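Local coordinates for sulfur oxidation protein soxB (Thermus thermophilus, PDB 2WDD) that hydrolyses a sulfur-sulfur bond in the sulfur oxidation pathway, probably that of a cysteine S-thiosulfonate, at a site holding two manganese ions, at residues P200-H205 against V247-A252; Y26-L31 against G208-A213; L185-V190 against E240-E245; P292-W295 against T300-V303. All blocks are in the same frame, centred on the assembly; numbering follows the deposited sequence.

How the contacts relate
Contacts 1, 2 and 4 reach one mixed beta sheet, and contact 3 joins them through helix 240-252, whose first turns it uses while contact 1 takes the last. Contacts 1 and 3, with centres 11 Å apart, also touch, Ala201 CB lying 3.7 Å from Tyr187 CB. Contact 2, centred 15 Å from contact 1, is linked to it by the pairing of strands 202-207 and 210-217, with a probable hydrogen bond from His205 N to Leu212 O, 2.8 Å. Contact 4 is centred about 17 Å from contact 2. None supplies a manganese ligand, but the side chains of Tyr187 (contact 3) and Ile302 (contact 4) lie about 9 Å and 11 Å from those of His263 and His286.

Contact 1 (P200-H205 against V247-A252); sequences PAYRIH and VDKARA
Tyr202 and Ala250 form the main apolar link between the strand and the helix, a CH-pi contact. The Ala250 CB methyl lies over the centre of the phenol ring, 3.8 Å from its centroid and only 9° off the ring normal, so the methyl hydrogens face the pi cloud. Alanine suits this position because its short side chain lets the aromatic ring lie almost against the helix backbone: Tyr202 CZ is 3.6 Å from Ala250 CA. The ring gets there because CG of Tyr202 sits between the backbone N and the carbonyl carbon (chi1 66°).

Two further van der Waals contacts accompany this pair. The Lys249 chain runs at about a right angle to the tyrosine, its CG 3.2 Å from Tyr202 OH, and its aliphatic part covers the phenol oxygen. Further along the strand, the terminal methyl of Ile204 rests against the helix backbone, with CD1 3.5 Å from Ala250 O.

The polar need is met just past the segment, where Tyr202 OH hydrogen-bonds to Glu253 OE1. A buried ring thus keeps a bonded hydroxyl.

Segments 202-205 and 247-252 run nearly parallel, 28° apart. Because strand 202-207 is antiparallel to 210-217, helix 240-252 runs roughly against 210-217 and its parallel neighbour 257-262, as the connecting helix of a beta-alpha-beta crossover does in the alpha/beta sandwich of metallophosphoesterases.

Contact 2 (Y26-L31 against G208-A213); sequences YGDATL and GPYALA
Asp28 and Tyr210 meet where the two mixed sheets of the metallophosphoesterase-type sandwich face each other, strand 29-34 belonging to one and strand 210-217 to the other. Asp28 is the first residue of 26-31 to touch the other segment. Its carboxylate approaches the ring obliquely, OD2 lying 3.6 Å from Tyr210 CE2, with the two planes 45° apart. Asp28 OD2 accepts a hydrogen bond from Leu319 N of its own sheet and another from a water, 2.6 Å away. That water also has a weak, long bond to Tyr210 OH, so the two polar ends share a solvent molecule at this partly exposed margin.

Asp28 and Ala29 both oppose Leu317 in a classic beta bulge, an irregularity at the start of the strand. Ala29, small and buried, packs on Val207 of the facing sheet.

Leu31 carries the contact into the hydrophobic interior, where leucine fits because its branched end can fill the layer between two sheets. Leu212 comes to meet it with CG anti to its backbone N (chi1 179°), and Val259 lies beside both. The two leucines touch methyl to methyl, Leu31 CD2 standing 4.1 Å from Leu212 CD2.

Contact 3 (L185-V190 against E240-E245); sequences LSYNIV and ERRLQE
A chi1 of 85° swings the Tyr187 ring across its own main chain toward the helix, where Leu243 and Arg242 receive it. Arg242 extends from the helix with CG anti to N, then bends at chi3 (-75°), carrying its guanidinium over to Val190.

The tyrosine ring is packed on both faces. On one, Leu243 CB lies 3.7 Å above the plane, offset toward the rim, in a CH-pi contact; on the opposite face Asn188 CB, from the next residue of the loop, sits over the ring centre. Arg242 CB approaches at the ring edge, 4.1 Å from Tyr187 CD1. A large flat residue suits this place, being able to fill a slot between loop and helix while its hydroxyl reaches Asp239 N in a weak hydrogen bond.

Arg242 lays its methylenes along the loop and its guanidinium on Val190. Its CD comes 3.2 Å from Tyr187 O, and Val190 CG1 sits over one face of the guanidinium, 3.8 Å above the plane and over its centre. Valine offers a compact methyl to that flat group.

Asn188 ND2 hydrogen-bonds to Ser218 O and Phe236 O, tying the loop to neighbouring backbone, and Leu243 also packs on Leu272 of helix 266-273. The Tyr187 side chain is about 9 Å from that of His263, a manganese ligand. The contact lies near the dinuclear metal centre without supplying a ligand: a loop following strand 183-184 of one sheet of the metallophosphoesterase-type sandwich, packed on the first turns of a helix flanking the other.

Contact 4 (P292-W295 against T300-V303); sequences PRPW and TWIV
Trp301 turns the six-membered part of its indole obliquely toward the Pro294 ring, with CE3 3.5 Å from both Pro294 CB and CG. The two side chains run side by side and point the same way, and Arg296 adds a cation-pi contact to the indole. On the other side of the strand pair, the Trp295 indole is met obliquely by the tip of Ile302, whose CD1 is 4.2 Å from Trp295 CE3. With chi1 at -178° the Trp295 indole is carried away from its own backbone N and lies side by side with Ile302, pointing the same way.

Between these two layers of side chains runs a beta hairpin. Trp295 and Ile302 form an antiparallel hydrogen-bonded pair. Trp295 N donates to Ile302 O at 2.9 Å in a nearly straight bond (173°) that lies in the carbonyl plane on a lone pair. The return bond, from Ile302 N to Trp295 O at 2.8 Å, is more bent (136°), with its donor tilted out of the carbonyl plane. Pro294 faces Val303 at a position where its missing N-H costs this pairing nothing; its ring packs instead, with CB 3.9 Å from Val303 CG2. Beta-branched Val303 and Ile302 favour the extended backbone.

Strand 295-297 is an outermost strand of its sheet, while strand 300-304 continues inward by parallel pairing with strand 281-284. Trp295 and Ile302 pack on helix 266-273, at Gln267, Ala270 and Met266. Pro294, Trp301 and Val303 press against Val329 and Leu327 of strand 323-333 in the other sheet, so the hairpin lies between that helix and the facing sheet.

Contact 1 (P200-H205 against V247-A252)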
loop_
_atom_site.group_PDB
_atom_site.type_symbol
_atom_site.label_atom_id
_atom_site.label_comp_id
_atom_site.label_asym_id
_atom_site.label_seq_id
_atom_site.Cartn_x
_atom_site.Cartn_y
_atom_site.Cartn_z
ATOM N N PRO A 200 15.312 9.258 15.834
ATOM C CA PRO A 200 15.558 8.195 16.813
ATOM C C PRO A 200 15.205 6.836 16.210
ATOM O O PRO A 200 14.244 6.714 15.447
ATOM C CB PRO A 200 14.582 8.533 17.948
ATOM C CG PRO A 200 14.278 9.996 17.787
ATOM C CD PRO A 200 14.307 10.231 16.299
ATOM N N ALA A 201 15.975 5.813 16.566
ATOM C CA ALA A 201 15.726 4.462 16.061
ATOM C C ALA A 201 14.565 3.816 16.797
ATOM O O ALA A 201 13.822 3.020 16.221
ATOM C CB ALA A 201 16.966 3.600 16.213
ATOM N N TYR A 202 14.436 4.115 18.086
ATOM C CA TYR A 202 13.395 3.485 18.891
ATOM C C TYR A 202 12.978 4.323 20.092
ATOM O O TYR A 202 13.637 5.308 20.446
ATOM C CB TYR A 202 13.877 2.105 19.384
ATOM C CG TYR A 202 15.046 2.166 20.357
ATOM C CD1 TYR A 202 14.838 2.432 21.702
ATOM C CD2 TYR A 202 16.347 1.958 19.921
ATOM C CE1 TYR A 202 15.902 2.505 22.592
ATOM C CE2 TYR A 202 17.421 2.047 20.794
ATOM C CZ TYR A 202 17.190 2.312 22.126
ATOM O OH TYR A 202 18.262 2.380 22.986
ATOM N N ARG A 203 11.870 3.927 20.709
ATOM C CA ARG A 203 11.393 4.558 21.936
ATOM C C ARG A 203 10.937 3.450 22.875
ATOM O O ARG A 203 10.223 2.549 22.456
ATOM C CB ARG A 203 10.235 5.517 21.674
ATOM C CG ARG A 203 9.672 6.159 22.946
ATOM C CD ARG A 203 10.722 7.014 23.660
ATOM N NE ARG A 203 11.429 7.851 22.697
ATOM C CZ ARG A 203 12.725 8.139 22.746
ATOM N NH1 ARG A 203 13.472 7.722 23.759
ATOM N NH2 ARG A 203 13.266 8.886 21.795
ATOM N N ILE A 204 11.340 3.524 24.141
ATOM C CA ILE A 204 10.915 2.540 25.132
ATOM C C ILE A 204 9.735 3.097 25.906
ATOM O O ILE A 204 9.750 4.250 26.345
ATOM C CB ILE A 204 12.063 2.116 26.066
ATOM C CG1 ILE A 204 13.142 1.367 25.283
ATOM C CG2 ILE A 204 11.527 1.229 27.203
ATOM C CD1 ILE A 204 14.440 1.184 26.048
ATOM N N HIS A 205 8.697 2.279 26.047
ATOM C CA HIS A 205 7.484 2.673 26.742
ATOM C C HIS A 205 7.249 1.790 27.955
ATOM O O HIS A 205 7.428 0.580 27.891
ATOM C CB HIS A 205 6.287 2.516 25.813
ATOM C CG HIS A 205 6.267 3.504 24.691
ATOM N ND1 HIS A 205 5.630 4.723 24.784
ATOM C CD2 HIS A 205 6.794 3.446 23.444
ATOM C CE1 HIS A 205 5.788 5.385 23.649
ATOM N NE2 HIS A 205 6.493 4.634 22.823
ATOM N N VAL A 247 18.358 -2.891 18.258
ATOM C CA VAL A 247 17.599 -3.861 19.036
ATOM C C VAL A 247 18.353 -4.187 20.328
ATOM O O VAL A 247 17.771 -4.167 21.413
ATOM C CB VAL A 247 17.316 -5.130 18.225
ATOM C CG1 VAL A 247 16.789 -6.250 19.139
ATOM C CG2 VAL A 247 16.345 -4.836 17.084
ATOM N N ASP A 248 19.653 -4.443 20.196
ATOM C CA ASP A 248 20.503 -4.747 21.348
ATOM C C ASP A 248 20.538 -3.578 22.335
ATOM O O ASP A 248 20.448 -3.772 23.555
ATOM C CB ASP A 248 21.924 -5.101 20.894
ATOM C CG ASP A 248 21.997 -6.454 20.186
ATOM O OD1 ASP A 248 21.057 -7.263 20.339
ATOM O OD2 ASP A 248 23.004 -6.718 19.491
ATOM N N LYS A 249 20.668 -2.364 21.809
ATOM C CA LYS A 249 20.728 -1.182 22.660
ATOM C C LYS A 249 19.445 -0.996 23.460
ATOM O O LYS A 249 19.486 -0.722 24.660
ATOM C CB LYS A 249 21.049 0.068 21.837
ATOM C CG LYS A 249 21.273 1.322 22.673
ATOM C CD LYS A 249 21.601 2.520 21.791
ATOM C CE LYS A 249 21.552 3.818 22.582
ATOM N NZ LYS A 249 21.853 4.999 21.728
ATOM N N ALA A 250 18.297 -1.164 22.808
ATOM C CA ALA A 250 17.025 -1.034 23.503
ATOM C C ALA A 250 16.986 -2.015 24.678
ATOM O O ALA A 250 16.508 -1.683 25.761
ATOM C CB ALA A 250 15.864 -1.307 22.546
ATOM N N ARG A 251 17.469 -3.230 24.444
ATOM C CA ARG A 251 17.477 -4.256 25.486
ATOM C C ARG A 251 18.463 -3.922 26.599
ATOM O O ARG A 251 18.186 -4.156 27.774
ATOM C CB ARG A 251 17.748 -5.632 24.884
ATOM C CG ARG A 251 16.498 -6.257 24.255
ATOM C CD ARG A 251 16.771 -7.628 23.635
ATOM N NE ARG A 251 15.611 -8.112 22.885
ATOM C CZ ARG A 251 14.465 -8.484 23.443
ATOM N NH1 ARG A 251 14.324 -8.452 24.761
ATOM N NH2 ARG A 251 13.456 -8.883 22.684
ATOM N N ALA A 252 19.588 -3.318 26.233
ATOM C CA ALA A 252 20.581 -2.909 27.228
ATOM C C ALA A 252 20.043 -1.768 28.086
ATOM O O ALA A 252 20.424 -1.620 29.249
ATOM C CB ALA A 252 21.875 -2.514 26.559
#

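Contact 2 (Y26-L31 against G208-A213)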
loop_
_atom_site.group_PDB
_atom_site.type_symbol
_atom_site.label_atom_id
_atom_site.label_comp_id
_atom_site.label_asym_id
_atom_site.label_seq_id
_atom_site.Cartn_x
_atom_site.Cartn_y
_atom_site.Cartn_z
ATOM N N TYR A 26 -6.980 -8.451 27.576
ATOM C CA TYR A 26 -5.938 -9.443 27.365
ATOM C C TYR A 26 -4.567 -8.790 27.438
ATOM O O TYR A 26 -4.292 -7.831 26.721
ATOM C CB TYR A 26 -6.084 -10.142 26.008
ATOM C CG TYR A 26 -5.068 -11.252 25.789
ATOM C CD1 TYR A 26 -5.397 -12.581 26.031
ATOM C CD2 TYR A 26 -3.767 -10.966 25.384
ATOM C CE1 TYR A 26 -4.465 -13.595 25.862
ATOM C CE2 TYR A 26 -2.829 -11.976 25.206
ATOM C CZ TYR A 26 -3.185 -13.287 25.440
ATOM O OH TYR A 26 -2.266 -14.296 25.250
ATOM N N GLY A 27 -3.710 -9.317 28.304
ATOM C CA GLY A 27 -2.338 -8.868 28.418
ATOM C C GLY A 27 -2.028 -7.573 29.142
ATOM O O GLY A 27 -2.869 -6.996 29.843
ATOM N N ASP A 28 -0.786 -7.135 28.959
ATOM C CA ASP A 28 -0.237 -5.957 29.610
ATOM C C ASP A 28 -0.243 -4.709 28.742
ATOM O O ASP A 28 -0.227 -3.591 29.259
ATOM C CB ASP A 28 1.206 -6.245 30.016
ATOM C CG ASP A 28 1.345 -7.548 30.782
ATOM O OD1 ASP A 28 0.818 -7.615 31.912
ATOM O OD2 ASP A 28 1.970 -8.501 30.266
ATOM N N ALA A 29 -0.204 -4.899 27.428
ATOM C CA ALA A 29 -0.143 -3.763 26.517
ATOM C C ALA A 29 -0.963 -4.044 25.278
ATOM O O ALA A 29 -1.084 -5.189 24.842
ATOM C CB ALA A 29 1.304 -3.482 26.125
ATOM N N THR A 30 -1.505 -2.987 24.697
ATOM C CA THR A 30 -2.269 -3.135 23.476
ATOM C C THR A 30 -1.724 -2.185 22.441
ATOM O O THR A 30 -1.569 -0.996 22.709
ATOM C CB THR A 30 -3.752 -2.866 23.691
ATOM O OG1 THR A 30 -4.278 -3.843 24.600
ATOM C CG2 THR A 30 -4.507 -2.951 22.352
ATOM N N LEU A 31 -1.474 -2.711 21.247
ATOM C CA LEU A 31 -1.025 -1.890 20.128
ATOM C C LEU A 31 -2.201 -1.774 19.154
ATOM O O LEU A 31 -2.840 -2.776 18.802
ATOM C CB LEU A 31 0.188 -2.517 19.433
ATOM C CG LEU A 31 1.355 -2.965 20.327
ATOM C CD1 LEU A 31 2.472 -3.546 19.493
ATOM C CD2 LEU A 31 1.858 -1.788 21.165
ATOM N N GLY A 208 3.279 -1.147 32.550
ATOM C CA GLY A 208 3.207 -1.713 33.881
ATOM C C GLY A 208 4.617 -1.888 34.407
ATOM O O GLY A 208 5.391 -0.932 34.473
ATOM N N PRO A 209 4.991 -3.127 34.755
ATOM C CA PRO A 209 6.332 -3.397 35.281
ATOM C C PRO A 209 7.354 -3.751 34.203
ATOM O O PRO A 209 8.532 -3.956 34.500
ATOM C CB PRO A 209 6.101 -4.604 36.191
ATOM C CG PRO A 209 4.972 -5.327 35.551
ATOM C CD PRO A 209 4.081 -4.270 34.948
ATOM N N TYR A 210 6.901 -3.837 32.955
ATOM C CA TYR A 210 7.797 -4.168 31.848
ATOM C C TYR A 210 8.116 -2.923 31.037
ATOM O O TYR A 210 7.513 -1.873 31.228
ATOM C CB TYR A 210 7.150 -5.189 30.906
ATOM C CG TYR A 210 6.482 -6.347 31.602
ATOM C CD1 TYR A 210 7.187 -7.507 31.879
ATOM C CD2 TYR A 210 5.141 -6.290 31.955
ATOM C CE1 TYR A 210 6.581 -8.579 32.506
ATOM C CE2 TYR A 210 4.526 -7.352 32.596
ATOM C CZ TYR A 210 5.250 -8.496 32.858
ATOM O OH TYR A 210 4.643 -9.558 33.487
ATOM N N ALA A 211 9.031 -3.075 30.090
ATOM C CA ALA A 211 9.388 -1.984 29.191
ATOM C C ALA A 211 9.348 -2.550 27.774
ATOM O O ALA A 211 9.945 -3.593 27.489
ATOM C CB ALA A 211 10.769 -1.453 29.525
ATOM N N LEU A 212 8.627 -1.860 26.895
ATOM C CA LEU A 212 8.467 -2.294 25.511
ATOM C C LEU A 212 9.101 -1.276 24.585
ATOM O O LEU A 212 8.734 -0.107 24.615
ATOM C CB LEU A 212 6.978 -2.389 25.180
ATOM C CG LEU A 212 6.560 -2.812 23.767
ATOM C CD1 LEU A 212 6.934 -4.262 23.520
ATOM C CD2 LEU A 212 5.057 -2.620 23.589
ATOM N N ALA A 213 10.014 -1.731 23.738
ATOM C CA ALA A 213 10.649 -0.850 22.755
ATOM C C ALA A 213 9.913 -0.947 21.416
ATOM O O ALA A 213 9.626 -2.046 20.946
ATOM C CB ALA A 213 12.107 -1.245 22.544
HETATM O O HOH W 1 2.361 -10.860 31.361
#

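Contact 3 (L185-V190 against E240-E245)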
loop_
_atom_site.group_PDB
_atom_site.type_symbol
_atom_site.label_atom_id
_atom_site.label_comp_id
_atom_site.label_asym_id
_atom_site.label_seq_id
_atom_site.Cartn_x
_atom_site.Cartn_y
_atom_site.Cartn_z
ATOM N N LEU A 185 10.010 7.622 14.072
ATOM C CA LEU A 185 11.126 6.709 14.308
ATOM C C LEU A 185 11.676 6.163 12.997
ATOM O O LEU A 185 10.915 5.901 12.067
ATOM C CB LEU A 185 10.664 5.512 15.154
ATOM C CG LEU A 185 10.069 5.796 16.527
ATOM C CD1 LEU A 185 9.541 4.507 17.153
ATOM C CD2 LEU A 185 11.118 6.448 17.433
ATOM N N SER A 186 12.985 5.930 12.956
ATOM C CA SER A 186 13.634 5.279 11.821
ATOM C C SER A 186 15.097 5.038 12.135
ATOM O O SER A 186 15.850 5.988 12.354
ATOM C CB SER A 186 13.492 6.093 10.531
ATOM O OG SER A 186 12.222 5.878 9.918
ATOM N N TYR A 187 15.503 3.774 12.178
ATOM C CA TYR A 187 16.900 3.450 12.451
ATOM C C TYR A 187 17.735 3.662 11.188
ATOM O O TYR A 187 18.955 3.858 11.258
ATOM C CB TYR A 187 17.037 1.981 12.901
ATOM C CG TYR A 187 17.139 1.008 11.738
ATOM C CD1 TYR A 187 18.379 0.649 11.207
ATOM C CD2 TYR A 187 15.998 0.540 11.100
ATOM C CE1 TYR A 187 18.478 -0.197 10.113
ATOM C CE2 TYR A 187 16.085 -0.286 9.986
ATOM C CZ TYR A 187 17.322 -0.660 9.502
ATOM O OH TYR A 187 17.407 -1.475 8.397
ATOM N N ASN A 188 17.077 3.614 10.028
ATOM C CA ASN A 188 17.775 3.597 8.753
ATOM C C ASN A 188 17.965 4.861 7.924
ATOM O O ASN A 188 18.699 4.826 6.937
ATOM C CB ASN A 188 17.254 2.459 7.861
ATOM C CG ASN A 188 15.777 2.602 7.520
ATOM O OD1 ASN A 188 14.946 2.959 8.364
ATOM N ND2 ASN A 188 15.443 2.327 6.260
ATOM N N ILE A 189 17.291 5.945 8.285
ATOM C CA ILE A 189 17.422 7.187 7.530
ATOM C C ILE A 189 18.638 7.911 8.100
ATOM O O ILE A 189 18.618 8.358 9.245
ATOM C CB ILE A 189 16.148 8.036 7.606
ATOM C CG1 ILE A 189 14.966 7.252 7.013
ATOM C CG2 ILE A 189 16.320 9.356 6.828
ATOM C CD1 ILE A 189 13.619 7.901 7.221
ATOM N N VAL A 190 19.701 7.984 7.305
ATOM C CA VAL A 190 20.948 8.594 7.757
ATOM C C VAL A 190 21.448 9.582 6.721
ATOM O O VAL A 190 21.031 9.557 5.563
ATOM C CB VAL A 190 22.024 7.510 8.038
ATOM C CG1 VAL A 190 21.492 6.454 9.021
ATOM C CG2 VAL A 190 22.499 6.848 6.731
ATOM N N GLU A 240 21.529 -4.159 8.293
ATOM C CA GLU A 240 21.315 -5.185 9.310
ATOM C C GLU A 240 22.103 -4.955 10.594
ATOM O O GLU A 240 21.592 -5.178 11.689
ATOM C CB GLU A 240 21.591 -6.574 8.743
ATOM C CG GLU A 240 20.630 -6.966 7.634
ATOM C CD GLU A 240 20.802 -8.399 7.194
ATOM O OE1 GLU A 240 21.753 -8.681 6.440
ATOM O OE2 GLU A 240 19.977 -9.244 7.593
ATOM N N ARG A 241 23.341 -4.490 10.454
ATOM C CA ARG A 241 24.188 -4.202 11.608
ATOM C C ARG A 241 23.564 -3.128 12.489
ATOM O O ARG A 241 23.409 -3.310 13.697
ATOM C CB ARG A 241 25.568 -3.732 11.134
ATOM C CG ARG A 241 26.739 -4.286 11.928
ATOM C CD ARG A 241 27.990 -3.443 11.700
ATOM N NE ARG A 241 27.855 -2.114 12.291
ATOM C CZ ARG A 241 27.519 -1.020 11.613
ATOM N NH1 ARG A 241 27.297 -1.087 10.307
ATOM N NH2 ARG A 241 27.411 0.142 12.241
ATOM N N ARG A 242 23.217 -1.998 11.879
ATOM C CA ARG A 242 22.611 -0.887 12.598
ATOM C C ARG A 242 21.290 -1.313 13.247
ATOM O O ARG A 242 20.966 -0.885 14.354
ATOM C CB ARG A 242 22.397 0.304 11.655
ATOM C CG ARG A 242 22.413 1.664 12.338
ATOM C CD ARG A 242 21.960 2.789 11.403
ATOM N NE ARG A 242 22.973 3.164 10.414
ATOM C CZ ARG A 242 23.969 4.019 10.635
ATOM N NH1 ARG A 242 24.123 4.573 11.830
ATOM N NH2 ARG A 242 24.820 4.315 9.659
ATOM N N LEU A 243 20.525 -2.151 12.548
ATOM C CA LEU A 243 19.250 -2.627 13.086
ATOM C C LEU A 243 19.504 -3.506 14.307
ATOM O O LEU A 243 18.851 -3.348 15.338
ATOM C CB LEU A 243 18.468 -3.408 12.021
ATOM C CG LEU A 243 17.112 -3.976 12.479
ATOM C CD1 LEU A 243 16.213 -2.918 13.120
ATOM C CD2 LEU A 243 16.400 -4.665 11.307
ATOM N N GLN A 244 20.451 -4.431 14.178
ATOM C CA GLN A 244 20.802 -5.332 15.278
ATOM C C GLN A 244 21.306 -4.565 16.492
ATOM O O GLN A 244 20.952 -4.880 17.625
ATOM C CB GLN A 244 21.853 -6.349 14.843
ATOM C CG GLN A 244 22.176 -7.395 15.921
ATOM C CD GLN A 244 20.980 -8.271 16.273
ATOM O OE1 GLN A 244 20.696 -9.255 15.586
ATOM N NE2 GLN A 244 20.289 -7.932 17.360
ATOM N N GLU A 245 22.135 -3.551 16.264
ATOM C CA GLU A 245 22.657 -2.760 17.365
ATOM C C GLU A 245 21.555 -1.951 18.047
ATOM O O GLU A 245 21.562 -1.769 19.263
ATOM C CB GLU A 245 23.823 -1.894 16.884
ATOM C CG GLU A 245 24.934 -2.741 16.264
ATOM C CD GLU A 245 26.164 -1.945 15.869
ATOM O OE1 GLU A 245 26.187 -0.717 16.093
ATOM O OE2 GLU A 245 27.113 -2.559 15.334
#

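Contact 4 (P292-W295 against T300-V303)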
loop_
_atom_site.group_PDB
_atom_site.type_symbol
_atom_site.label_atom_id
_atom_site.label_comp_id
_atom_site.label_asym_id
_atom_site.label_seq_id
_atom_site.Cartn_x
_atom_site.Cartn_y
_atom_site.Cartn_z
ATOM N N PRO A 292 -5.009 -12.074 9.696
ATOM C CA PRO A 292 -5.966 -12.267 10.792
ATOM C C PRO A 292 -5.370 -13.009 11.982
ATOM O O PRO A 292 -5.805 -12.815 13.120
ATOM C CB PRO A 292 -7.081 -13.067 10.133
ATOM C CG PRO A 292 -7.063 -12.565 8.696
ATOM C CD PRO A 292 -5.578 -12.453 8.392
ATOM N N ARG A 293 -4.340 -13.808 11.711
ATOM C CA ARG A 293 -3.593 -14.521 12.743
ATOM C C ARG A 293 -2.142 -14.154 12.441
ATOM O O ARG A 293 -1.769 -14.035 11.269
ATOM C CB ARG A 293 -3.789 -16.032 12.600
ATOM C CG ARG A 293 -5.225 -16.485 12.769
ATOM C CD ARG A 293 -5.308 -18.004 12.849
ATOM N NE ARG A 293 -6.678 -18.492 12.702
ATOM C CZ ARG A 293 -7.541 -18.620 13.705
ATOM N NH1 ARG A 293 -7.187 -18.277 14.936
ATOM N NH2 ARG A 293 -8.761 -19.089 13.477
ATOM N N PRO A 294 -1.312 -13.956 13.479
ATOM C CA PRO A 294 0.079 -13.553 13.238
ATOM C C PRO A 294 0.883 -14.649 12.546
ATOM O O PRO A 294 0.610 -15.848 12.699
ATOM C CB PRO A 294 0.618 -13.278 14.645
ATOM C CG PRO A 294 -0.204 -14.209 15.529
ATOM C CD PRO A 294 -1.585 -14.199 14.912
ATOM N N TRP A 295 1.870 -14.223 11.771
ATOM C CA TRP A 295 2.709 -15.130 11.017
ATOM C C TRP A 295 3.965 -15.378 11.840
ATOM O O TRP A 295 4.688 -14.442 12.175
ATOM C CB TRP A 295 3.065 -14.467 9.678
ATOM C CG TRP A 295 3.880 -15.288 8.755
ATOM C CD1 TRP A 295 4.042 -16.651 8.766
ATOM C CD2 TRP A 295 4.607 -14.808 7.631
ATOM N NE1 TRP A 295 4.850 -17.041 7.726
ATOM C CE2 TRP A 295 5.216 -15.924 7.013
ATOM C CE3 TRP A 295 4.810 -13.536 7.081
ATOM C CZ2 TRP A 295 6.004 -15.803 5.861
ATOM C CZ3 TRP A 295 5.600 -13.420 5.949
ATOM C CH2 TRP A 295 6.168 -14.549 5.339
ATOM N N THR A 300 9.876 -14.752 15.846
ATOM C CA THR A 300 9.153 -13.490 15.721
ATOM C C THR A 300 7.725 -13.695 15.234
ATOM O O THR A 300 7.481 -14.539 14.381
ATOM C CB THR A 300 9.889 -12.596 14.696
ATOM O OG1 THR A 300 11.249 -12.414 15.105
ATOM C CG2 THR A 300 9.190 -11.247 14.501
ATOM N N TRP A 301 6.808 -12.865 15.724
ATOM C CA TRP A 301 5.439 -12.834 15.206
ATOM C C TRP A 301 5.372 -11.648 14.240
ATOM O O TRP A 301 5.921 -10.587 14.533
ATOM C CB TRP A 301 4.433 -12.569 16.325
ATOM C CG TRP A 301 4.263 -13.735 17.248
ATOM C CD1 TRP A 301 4.690 -13.823 18.542
ATOM C CD2 TRP A 301 3.644 -14.987 16.940
ATOM N NE1 TRP A 301 4.368 -15.058 19.058
ATOM C CE2 TRP A 301 3.714 -15.785 18.101
ATOM C CE3 TRP A 301 3.028 -15.508 15.801
ATOM C CZ2 TRP A 301 3.213 -17.088 18.145
ATOM C CZ3 TRP A 301 2.515 -16.800 15.853
ATOM C CH2 TRP A 301 2.616 -17.572 17.016
ATOM N N ILE A 302 4.637 -11.799 13.142
ATOM C CA ILE A 302 4.479 -10.723 12.157
ATOM C C ILE A 302 2.995 -10.444 11.936
ATOM O O ILE A 302 2.202 -11.375 11.723
ATOM C CB ILE A 302 5.161 -11.104 10.836
ATOM C CG1 ILE A 302 6.665 -11.309 11.063
ATOM C CG2 ILE A 302 4.935 -10.016 9.775
ATOM C CD1 ILE A 302 7.419 -11.771 9.824
ATOM N N VAL A 303 2.612 -9.171 12.035
ATOM C CA VAL A 303 1.231 -8.747 11.809
ATOM C C VAL A 303 1.263 -7.633 10.763
ATOM O O VAL A 303 1.961 -6.638 10.942
ATOM C CB VAL A 303 0.590 -8.250 13.109
ATOM C CG1 VAL A 303 -0.773 -7.626 12.850
ATOM C CG2 VAL A 303 0.501 -9.404 14.115
#